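Side-chain contacts in citrate synthase (Pyrobaculum aerophilum, PDB 2IBP), which probably catalyses the condensation of oxaloacetate with acetyl-CoA and water to citrate and CoA in the tricarboxylic acid cycle, and forms a homodimer: residues T34-I39 and W375-L380; E142-A147 and Y382-R387; K293-R298 and A325-V330. All coordinates share one frame; numbering follows the deposited sequence.

Interaction 1: T34-I39 and W375-L380; sequences TSISDI and WVAHVL
Ile36 reaches across to the imidazole of His378 and lays its terminal methyl on the ring. The approach begins at CB, which lies 4.1 Å from His378 NE2. The CG2 branch of Ile36 comes to 4.0 Å from the same nitrogen. The other branch goes further: CG1 sits beside the backbone N (chi1 -61°) and the chain then runs on extended, which carries CD1 out over the imidazole. There Ile36 CD1 stands 3.5 Å from the ring centroid and only 9° off the normal, a CH-pi contact centred on the face. The same methyl presses against the helix backbone, 3.4 Å from His378 N and 3.5 Å from Ala377 O, and touches Ala377 CB at 3.8 Å.

In the largely helical citrate synthase fold this buried contact sets helix 363-382 against the turn joining strand 30-34 to strand 37-40; at Thr34 a strand of the second subunit continues the sheet in a parallel ladder across the dimer interface. The turn is an ST turn: Ile36 N donates to Thr34 OG1 over 3.2 Å, at an N-H...O angle of 166°, which fixes the backbone from which the isoleucine springs. Thr34 OG1 is also hydrogen-bonded to Glu381, one turn along the helix from Ala377, and stands 4.0 Å from His378 CE1, oblique to the ring. The imidazole under the methyl is held at both nitrogens, ND1 by Lys32 NZ and NE2 by Asp213 OD2, and these two bonds restrict its rotation.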
loop_
_atom_site.group_PDB
_atom_site.type_symbol
_atom_site.label_atom_id
_atom_site.label_comp_id
_atom_site.label_asym_id
_atom_site.label_seq_id
_atom_site.Cartn_x
_atom_site.Cartn_y
_atom_site.Cartn_z
ATOM N N THR A 34 3.461 7.258 19.515
ATOM C CA THR A 34 2.044 7.288 19.294
ATOM C C THR A 34 1.282 7.395 20.594
ATOM O O THR A 34 1.791 7.029 21.650
ATOM C CB THR A 34 1.575 5.978 18.615
ATOM O OG1 THR A 34 0.204 6.088 18.217
ATOM C CG2 THR A 34 1.771 4.776 19.535
ATOM N N SER A 35 0.089 7.955 20.498
ATOM C CA SER A 35 -0.817 8.012 21.632
ATOM C C SER A 35 -2.156 7.347 21.297
ATOM O O SER A 35 -3.088 7.422 22.085
ATOM C CB SER A 35 -1.031 9.456 22.072
ATOM O OG SER A 35 -1.675 10.208 21.069
ATOM N N ILE A 36 -2.199 6.557 20.225
ATOM C CA ILE A 36 -3.451 5.973 19.757
ATOM C C ILE A 36 -3.893 4.766 20.558
ATOM O O ILE A 36 -4.997 4.751 21.078
ATOM C CB ILE A 36 -3.418 5.654 18.246
ATOM C CG1 ILE A 36 -3.184 6.953 17.468
ATOM C CG2 ILE A 36 -4.736 5.018 17.807
ATOM C CD1 ILE A 36 -2.966 6.798 15.973
ATOM N N SER A 37 -3.040 3.753 20.642
ATOM C CA SER A 37 -3.385 2.563 21.411
ATOM C C SER A 37 -2.141 1.950 22.015
ATOM O O SER A 37 -1.021 2.211 21.572
ATOM C CB SER A 37 -4.109 1.524 20.546
ATOM O OG SER A 37 -3.248 1.039 19.508
ATOM N N ASP A 38 -2.346 1.131 23.034
ATOM C CA ASP A 38 -1.246 0.481 23.709
ATOM C C ASP A 38 -1.711 -0.860 24.187
ATOM O O ASP A 38 -2.871 -1.013 24.549
ATOM C CB ASP A 38 -0.793 1.296 24.919
ATOM C CG ASP A 38 0.549 0.832 25.473
ATOM O OD1 ASP A 38 1.383 0.327 24.688
ATOM O OD2 ASP A 38 0.782 0.974 26.690
ATOM N N ILE A 39 -0.798 -1.823 24.162
ATOM C CA ILE A 39 -1.090 -3.156 24.655
ATOM C C ILE A 39 -0.079 -3.548 25.703
ATOM O O ILE A 39 1.128 -3.346 25.509
ATOM C CB ILE A 39 -0.965 -4.203 23.553
ATOM C CG1 ILE A 39 -1.967 -3.949 22.431
ATOM C CG2 ILE A 39 -1.159 -5.612 24.128
ATOM C CD1 ILE A 39 -1.638 -4.718 21.174
ATOM N N TRP A 375 -6.498 3.218 11.186
ATOM C CA TRP A 375 -5.641 3.554 10.063
ATOM C C TRP A 375 -5.581 5.052 9.848
ATOM O O TRP A 375 -4.487 5.615 9.764
ATOM C CB TRP A 375 -6.103 2.884 8.778
ATOM C CG TRP A 375 -5.990 1.405 8.766
ATOM C CD1 TRP A 375 -5.053 0.655 9.370
ATOM C CD2 TRP A 375 -6.753 0.510 7.941
ATOM N NE1 TRP A 375 -5.238 -0.676 9.062
ATOM C CE2 TRP A 375 -6.281 -0.785 8.188
ATOM C CE3 TRP A 375 -7.818 0.681 7.052
ATOM C CZ2 TRP A 375 -6.833 -1.906 7.581
ATOM C CZ3 TRP A 375 -8.386 -0.444 6.467
ATOM C CH2 TRP A 375 -7.893 -1.716 6.743
ATOM N N VAL A 376 -6.744 5.689 9.738
ATOM C CA VAL A 376 -6.771 7.138 9.484
ATOM C C VAL A 376 -6.168 7.929 10.662
ATOM O O VAL A 376 -5.410 8.890 10.452
ATOM C CB VAL A 376 -8.138 7.661 9.018
ATOM C CG1 VAL A 376 -8.537 6.971 7.723
ATOM C CG2 VAL A 376 -9.210 7.454 10.103
ATOM N N ALA A 377 -6.441 7.504 11.891
ATOM C CA ALA A 377 -5.863 8.175 13.066
ATOM C C ALA A 377 -4.342 8.082 13.012
ATOM O O ALA A 377 -3.624 9.026 13.346
ATOM C CB ALA A 377 -6.376 7.552 14.366
ATOM N N HIS A 378 -3.842 6.904 12.639
ATOM C CA HIS A 378 -2.397 6.690 12.568
ATOM C C HIS A 378 -1.756 7.558 11.500
ATOM O O HIS A 378 -0.715 8.135 11.737
ATOM C CB HIS A 378 -2.062 5.230 12.331
ATOM C CG HIS A 378 -1.975 4.422 13.583
ATOM N ND1 HIS A 378 -0.834 4.370 14.359
ATOM C CD2 HIS A 378 -2.862 3.581 14.168
ATOM C CE1 HIS A 378 -1.037 3.564 15.383
ATOM N NE2 HIS A 378 -2.265 3.086 15.301
ATOM N N VAL A 379 -2.420 7.683 10.356
ATOM C CA VAL A 379 -1.923 8.544 9.278
ATOM C C VAL A 379 -1.850 9.994 9.746
ATOM O O VAL A 379 -0.809 10.649 9.627
ATOM C CB VAL A 379 -2.768 8.447 8.012
ATOM C CG1 VAL A 379 -2.427 9.599 7.041
ATOM C CG2 VAL A 379 -2.538 7.076 7.366
ATOM N N LEU A 380 -2.946 10.487 10.313
ATOM C CA LEU A 380 -2.979 11.865 10.782
ATOM C C LEU A 380 -1.914 12.105 11.837
ATOM O O LEU A 380 -1.276 13.161 11.848
ATOM C CB LEU A 380 -4.363 12.239 11.283
ATOM C CG LEU A 380 -5.429 12.169 10.188
ATOM C CD1 LEU A 380 -6.803 12.456 10.754
ATOM C CD2 LEU A 380 -5.136 13.083 9.018
#

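Interaction 2: E142-A147 and Y382-R387; sequences EEKELA and YWENNR
Lys144 and Ala147, one turn apart on helix 141-169, face Glu384 and Trp383 in the chain that leaves helix 363-382. The contact thus joins one long helix of the mainly helical citrate synthase body to the beginning of the connection that runs to strand 392-395.

The charged pair lies at the outer side. Lys144 and Glu384 cross at about a right angle, and it is a methylene that does the touching: Lys144 CE is 3.2 Å from Glu384 OE2, with CD behind it at 3.9 Å from the same oxygen. The lysine chain is extended until its last torsion, where it bends (chi4 64°) and leaves NZ 4.4 Å from Glu384 OE2. That is attraction between opposite charges, too long for a salt bridge. The carboxylate probably feels the positive charge partly through CE, which the neighbouring ammonium would polarise, while NZ itself makes a weak hydrogen bond to Tyr139 O. Further along the segment, Arg387 forms a salt bridge with Glu27 of the second subunit.

The apolar pair is buried. Ala147 CB meets the indole of Trp383 at its edge, near the ring plane, 4.4 Å from CZ3. Trp383 NE1, on the five-membered ring, is hydrogen-bonded to Ala227 O, and Tyr139 makes an edge-to-face contact with the indole; two further partners thus hold the ring.

Hydrogen bonds shape the turn itself. Asn385 N binds Tyr382 O at 2.9 Å. Tyr382 OH closes the segment on itself: it donates to Arg387 O over 2.7 Å, lying in the carbonyl plane on a lone pair, with a C=O...OH angle of 135°.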
loop_
_atom_site.group_PDB
_atom_site.type_symbol
_atom_site.label_atom_id
_atom_site.label_comp_id
_atom_site.label_asym_id
_atom_site.label_seq_id
_atom_site.Cartn_x
_atom_site.Cartn_y
_atom_site.Cartn_z
ATOM N N GLU A 142 -6.293 24.766 8.048
ATOM C CA GLU A 142 -7.315 24.477 7.055
ATOM C C GLU A 142 -7.175 23.066 6.506
ATOM O O GLU A 142 -8.174 22.381 6.292
ATOM C CB GLU A 142 -7.266 25.462 5.886
ATOM C CG GLU A 142 -7.805 26.851 6.191
ATOM C CD GLU A 142 -7.925 27.713 4.942
ATOM O OE1 GLU A 142 -8.330 27.185 3.879
ATOM O OE2 GLU A 142 -7.651 28.931 5.034
ATOM N N GLU A 143 -5.933 22.664 6.242
ATOM C CA GLU A 143 -5.670 21.352 5.670
ATOM C C GLU A 143 -5.976 20.256 6.672
ATOM O O GLU A 143 -6.491 19.200 6.292
ATOM C CB GLU A 143 -4.235 21.241 5.170
ATOM C CG GLU A 143 -3.955 22.046 3.912
ATOM C CD GLU A 143 -3.925 23.554 4.154
ATOM O OE1 GLU A 143 -3.438 23.985 5.227
ATOM O OE2 GLU A 143 -4.371 24.299 3.257
ATOM N N LYS A 144 -5.590 20.469 7.926
ATOM C CA LYS A 144 -5.904 19.495 8.977
ATOM C C LYS A 144 -7.412 19.325 9.101
ATOM O O LYS A 144 -7.895 18.211 9.304
ATOM C CB LYS A 144 -5.284 19.882 10.320
ATOM C CG LYS A 144 -3.771 19.832 10.334
ATOM C CD LYS A 144 -3.214 20.178 11.711
ATOM C CE LYS A 144 -1.690 20.107 11.740
ATOM N NZ LYS A 144 -1.047 21.113 10.846
ATOM N N GLU A 145 -8.168 20.414 8.945
ATOM C CA GLU A 145 -9.625 20.315 8.977
ATOM C C GLU A 145 -10.116 19.422 7.836
ATOM O O GLU A 145 -10.969 18.571 8.053
ATOM C CB GLU A 145 -10.293 21.692 8.914
ATOM C CG GLU A 145 -10.151 22.531 10.182
ATOM C CD GLU A 145 -10.919 21.976 11.388
ATOM O OE1 GLU A 145 -11.542 20.895 11.289
ATOM O OE2 GLU A 145 -10.906 22.642 12.448
ATOM N N LEU A 146 -9.545 19.587 6.640
ATOM C CA LEU A 146 -9.899 18.741 5.496
ATOM C C LEU A 146 -9.566 17.286 5.812
ATOM O O LEU A 146 -10.371 16.383 5.551
ATOM C CB LEU A 146 -9.131 19.148 4.227
ATOM C CG LEU A 146 -9.489 20.513 3.634
ATOM C CD1 LEU A 146 -8.554 20.923 2.497
ATOM C CD2 LEU A 146 -10.927 20.480 3.171
ATOM N N ALA A 147 -8.364 17.072 6.341
ATOM C CA ALA A 147 -7.874 15.721 6.641
ATOM C C ALA A 147 -8.824 15.001 7.613
ATOM O O ALA A 147 -9.135 13.828 7.443
ATOM C CB ALA A 147 -6.452 15.765 7.200
ATOM N N TYR A 382 0.986 10.517 12.086
ATOM C CA TYR A 382 2.274 10.546 11.407
ATOM C C TYR A 382 2.489 11.889 10.726
ATOM O O TYR A 382 3.601 12.413 10.710
ATOM C CB TYR A 382 2.379 9.414 10.386
ATOM C CG TYR A 382 3.791 9.193 9.929
ATOM C CD1 TYR A 382 4.729 8.675 10.809
ATOM C CD2 TYR A 382 4.190 9.494 8.629
ATOM C CE1 TYR A 382 6.036 8.486 10.424
ATOM C CE2 TYR A 382 5.502 9.274 8.216
ATOM C CZ TYR A 382 6.424 8.793 9.137
ATOM O OH TYR A 382 7.739 8.600 8.786
ATOM N N TRP A 383 1.429 12.402 10.114
ATOM C CA TRP A 383 1.488 13.687 9.429
ATOM C C TRP A 383 1.787 14.876 10.338
ATOM O O TRP A 383 2.026 15.987 9.844
ATOM C CB TRP A 383 0.221 13.952 8.636
ATOM C CG TRP A 383 0.115 13.180 7.358
ATOM C CD1 TRP A 383 1.108 12.473 6.731
ATOM C CD2 TRP A 383 -0.965 13.258 6.421
ATOM N NE1 TRP A 383 0.667 12.019 5.521
ATOM C CE2 TRP A 383 -0.591 12.504 5.286
ATOM C CE3 TRP A 383 -2.226 13.864 6.444
ATOM C CZ2 TRP A 383 -1.426 12.351 4.183
ATOM C CZ3 TRP A 383 -3.054 13.717 5.348
ATOM C CH2 TRP A 383 -2.652 12.961 4.230
ATOM N N GLU A 384 1.714 14.683 11.656
ATOM C CA GLU A 384 2.141 15.745 12.575
ATOM C C GLU A 384 3.663 15.924 12.531
ATOM O O GLU A 384 4.190 16.938 12.973
ATOM C CB GLU A 384 1.692 15.450 14.006
ATOM C CG GLU A 384 0.200 15.593 14.172
ATOM C CD GLU A 384 -0.259 17.026 13.950
ATOM O OE1 GLU A 384 0.125 17.908 14.748
ATOM O OE2 GLU A 384 -1.010 17.276 12.981
ATOM N N ASN A 385 4.377 14.923 12.027
ATOM C CA ASN A 385 5.828 15.022 11.863
ATOM C C ASN A 385 6.189 14.026 10.777
ATOM O O ASN A 385 6.770 12.981 11.046
ATOM C CB ASN A 385 6.588 14.699 13.144
ATOM C CG ASN A 385 8.074 15.022 13.021
ATOM O OD1 ASN A 385 8.486 15.733 12.103
ATOM N ND2 ASN A 385 8.867 14.558 13.979
ATOM N N ASN A 386 5.775 14.343 9.563
ATOM C CA ASN A 386 5.934 13.410 8.473
ATOM C C ASN A 386 7.367 13.285 8.014
ATOM O O ASN A 386 8.108 14.271 7.973
ATOM C CB ASN A 386 5.111 13.835 7.270
ATOM C CG ASN A 386 5.105 12.779 6.182
ATOM O OD1 ASN A 386 4.559 11.700 6.371
ATOM N ND2 ASN A 386 5.761 13.066 5.065
ATOM N N ARG A 387 7.741 12.067 7.650
ATOM C CA ARG A 387 9.011 11.838 6.982
ATOM C C ARG A 387 8.779 10.705 6.006
ATOM O O ARG A 387 8.334 9.636 6.401
ATOM C CB ARG A 387 10.129 11.451 7.947
ATOM C CG ARG A 387 11.495 11.257 7.278
ATOM C CD ARG A 387 12.004 12.575 6.728
ATOM N NE ARG A 387 13.405 12.528 6.316
ATOM C CZ ARG A 387 14.434 12.848 7.099
ATOM N NH1 ARG A 387 14.244 13.199 8.364
ATOM N NH2 ARG A 387 15.671 12.792 6.621
#

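Interaction 3: K293-R298 and A325-V330; sequences KAYDPR and AIEQEV
Tyr295 and Glu327 meet through a single short hydrogen bond, the phenol OH donating to Glu327 OE2 over 2.5 Å. It ties the loop entering helix 297-313 to helix 319-332 in the helical citrate synthase fold. The carboxylate is turned nearly square to the ring, with planes 81° apart, and OE2 comes in at the ring edge, 3.3 Å from Tyr295 CZ and 3.4 Å from Tyr295 CE2. The hydroxyl meets OE2 on the anti side, 19° out of the carboxylate plane. With CG of Glu327 anti to its backbone N (chi1 -174°), the chain bends at chi2 to bring OE2 to the phenol.

Both oxygens of the bond have further partners: Lys303 makes a salt bridge to Glu327 OE2, and Trp348 NE1 is hydrogen-bonded to Tyr295 OH. A phenylalanine in place of the tyrosine would probably leave Trp348 NE1 without this partner and Glu327 OE2 without its hydroxyl donor. Glu304, a magnesium-binding residue of this protein, has its side chain about 7 Å from that of Glu327, although no magnesium is bound there in this chain.

Further out, the residue after the tyrosine caps the helix that follows. Asp296 is the N-cap of helix 297-313: its OD1 accepts from Arg298 N at 2.9 Å, from above the carboxylate plane. Arg298 also grips this carboxylate side-on, NH2 reaching OD2 at 2.8 Å in a salt bridge. Its NE meets Asp296 OD1 at 3.0 Å along an almost straight bond, on the syn lone pair and within the guanidinium plane.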
loop_
_atom_site.group_PDB
_atom_site.type_symbol
_atom_site.label_atom_id
_atom_site.label_comp_id
_atom_site.label_asym_id
_atom_site.label_seq_id
_atom_site.Cartn_x
_atom_site.Cartn_y
_atom_site.Cartn_z
ATOM N N LYS A 293 0.256 -12.438 26.216
ATOM C CA LYS A 293 0.750 -13.606 26.958
ATOM C C LYS A 293 -0.215 -13.784 28.124
ATOM O O LYS A 293 0.172 -13.995 29.271
ATOM C CB LYS A 293 2.180 -13.348 27.458
ATOM C CG LYS A 293 3.130 -12.915 26.368
ATOM C CD LYS A 293 3.229 -13.926 25.239
ATOM C CE LYS A 293 3.992 -13.348 24.066
ATOM N NZ LYS A 293 4.120 -14.304 22.938
ATOM N N ALA A 294 -1.484 -13.573 27.798
ATOM C CA ALA A 294 -2.590 -13.605 28.713
ATOM C C ALA A 294 -3.814 -13.663 27.826
ATOM O O ALA A 294 -3.711 -13.520 26.605
ATOM C CB ALA A 294 -2.626 -12.329 29.547
ATOM N N TYR A 295 -4.968 -13.880 28.431
ATOM C CA TYR A 295 -6.195 -13.939 27.667
ATOM C C TYR A 295 -6.350 -12.573 26.983
ATOM O O TYR A 295 -6.129 -11.522 27.597
ATOM C CB TYR A 295 -7.385 -14.234 28.584
ATOM C CG TYR A 295 -8.512 -14.975 27.921
ATOM C CD1 TYR A 295 -9.360 -14.338 27.022
ATOM C CD2 TYR A 295 -8.778 -16.292 28.253
ATOM C CE1 TYR A 295 -10.401 -15.017 26.414
ATOM C CE2 TYR A 295 -9.848 -16.964 27.695
ATOM C CZ TYR A 295 -10.634 -16.335 26.748
ATOM O OH TYR A 295 -11.678 -17.004 26.182
ATOM N N ASP A 296 -6.590 -12.604 25.682
ATOM C CA ASP A 296 -6.800 -11.389 24.900
ATOM C C ASP A 296 -8.038 -10.724 25.503
ATOM O O ASP A 296 -9.108 -11.330 25.556
ATOM C CB ASP A 296 -7.031 -11.827 23.451
ATOM C CG ASP A 296 -7.310 -10.688 22.487
ATOM O OD1 ASP A 296 -7.680 -9.577 22.917
ATOM O OD2 ASP A 296 -7.187 -10.965 21.270
ATOM N N PRO A 297 -7.921 -9.451 25.915
ATOM C CA PRO A 297 -9.080 -8.813 26.529
ATOM C C PRO A 297 -10.263 -8.694 25.585
ATOM O O PRO A 297 -11.425 -8.693 26.025
ATOM C CB PRO A 297 -8.558 -7.423 26.918
ATOM C CG PRO A 297 -7.380 -7.192 26.038
ATOM C CD PRO A 297 -6.776 -8.537 25.789
ATOM N N ARG A 298 -9.966 -8.562 24.297
ATOM C CA ARG A 298 -11.001 -8.456 23.306
ATOM C C ARG A 298 -11.725 -9.789 23.217
ATOM O O ARG A 298 -12.934 -9.836 22.979
ATOM C CB ARG A 298 -10.400 -8.106 21.958
ATOM C CG ARG A 298 -9.639 -6.791 21.943
ATOM C CD ARG A 298 -8.861 -6.641 20.674
ATOM N NE ARG A 298 -7.897 -7.724 20.547
ATOM C CZ ARG A 298 -7.191 -7.958 19.455
ATOM N NH1 ARG A 298 -7.309 -7.163 18.400
ATOM N NH2 ARG A 298 -6.397 -9.011 19.409
ATOM N N ALA A 325 -15.700 -25.812 24.819
ATOM C CA ALA A 325 -15.067 -27.047 25.279
ATOM C C ALA A 325 -13.558 -26.981 25.088
ATOM O O ALA A 325 -12.787 -27.337 25.975
ATOM C CB ALA A 325 -15.654 -28.234 24.537
ATOM N N ILE A 326 -13.151 -26.502 23.920
ATOM C CA ILE A 326 -11.750 -26.357 23.609
ATOM C C ILE A 326 -11.115 -25.327 24.522
ATOM O O ILE A 326 -10.040 -25.549 25.078
ATOM C CB ILE A 326 -11.573 -25.968 22.148
ATOM C CG1 ILE A 326 -11.979 -27.151 21.255
ATOM C CG2 ILE A 326 -10.119 -25.540 21.857
ATOM C CD1 ILE A 326 -12.002 -26.834 19.792
ATOM N N GLU A 327 -11.792 -24.197 24.694
ATOM C CA GLU A 327 -11.278 -23.156 25.568
ATOM C C GLU A 327 -11.017 -23.678 26.979
ATOM O O GLU A 327 -9.960 -23.436 27.547
ATOM C CB GLU A 327 -12.256 -21.977 25.646
ATOM C CG GLU A 327 -11.684 -20.813 26.418
ATOM C CD GLU A 327 -12.697 -20.143 27.310
ATOM O OE1 GLU A 327 -13.558 -20.848 27.877
ATOM O OE2 GLU A 327 -12.558 -18.929 27.543
ATOM N N GLN A 328 -11.985 -24.399 27.543
ATOM C CA GLN A 328 -11.844 -24.939 28.891
ATOM C C GLN A 328 -10.629 -25.855 29.021
ATOM O O GLN A 328 -9.845 -25.736 29.972
ATOM C CB GLN A 328 -13.127 -25.651 29.293
ATOM C CG GLN A 328 -14.294 -24.676 29.452
ATOM C CD GLN A 328 -15.652 -25.354 29.506
ATOM O OE1 GLN A 328 -16.687 -24.692 29.404
ATOM N NE2 GLN A 328 -15.657 -26.679 29.624
ATOM N N GLU A 329 -10.400 -26.669 27.999
ATOM C CA GLU A 329 -9.260 -27.574 28.000
ATOM C C GLU A 329 -7.954 -26.802 27.909
ATOM O O GLU A 329 -7.005 -27.077 28.654
ATOM C CB GLU A 329 -9.383 -28.604 26.876
ATOM C CG GLU A 329 -10.553 -29.562 27.079
ATOM C CD GLU A 329 -10.439 -30.385 28.366
ATOM O OE1 GLU A 329 -9.303 -30.653 28.822
ATOM O OE2 GLU A 329 -11.489 -30.805 28.896
ATOM N N VAL A 330 -7.926 -25.790 27.047
ATOM C CA VAL A 330 -6.737 -24.954 26.906
ATOM C C VAL A 330 -6.385 -24.268 28.234
ATOM O O VAL A 330 -5.219 -24.241 28.639
ATOM C CB VAL A 330 -6.917 -23.882 25.813
ATOM C CG1 VAL A 330 -5.882 -22.758 25.983
ATOM C CG2 VAL A 330 -6.869 -24.508 24.435
#

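Overall arrangement
Interactions 1 and 2 are neighbours, with centres 14 Å apart. Both draw on helix 363-382 or the chain just after it, and they touch where Leu380 CD2 packs on Ala147 CB at 3.5 Å. Their segments alternate along the sequence (34-39, 142-147, 375-380, 382-387), so the N-terminal strands and helix 141-169 converge on the same C-terminal region, and both contacts adjoin the second subunit. Interaction 3 is nested inside both loops, joining the loop that enters helix 297-313 to helix 319-332, with no other chain touching it. Its centre is 27 Å from that of interaction 1, and 40 Å from that of interaction 2, which lies on the opposite side of the chain's centre.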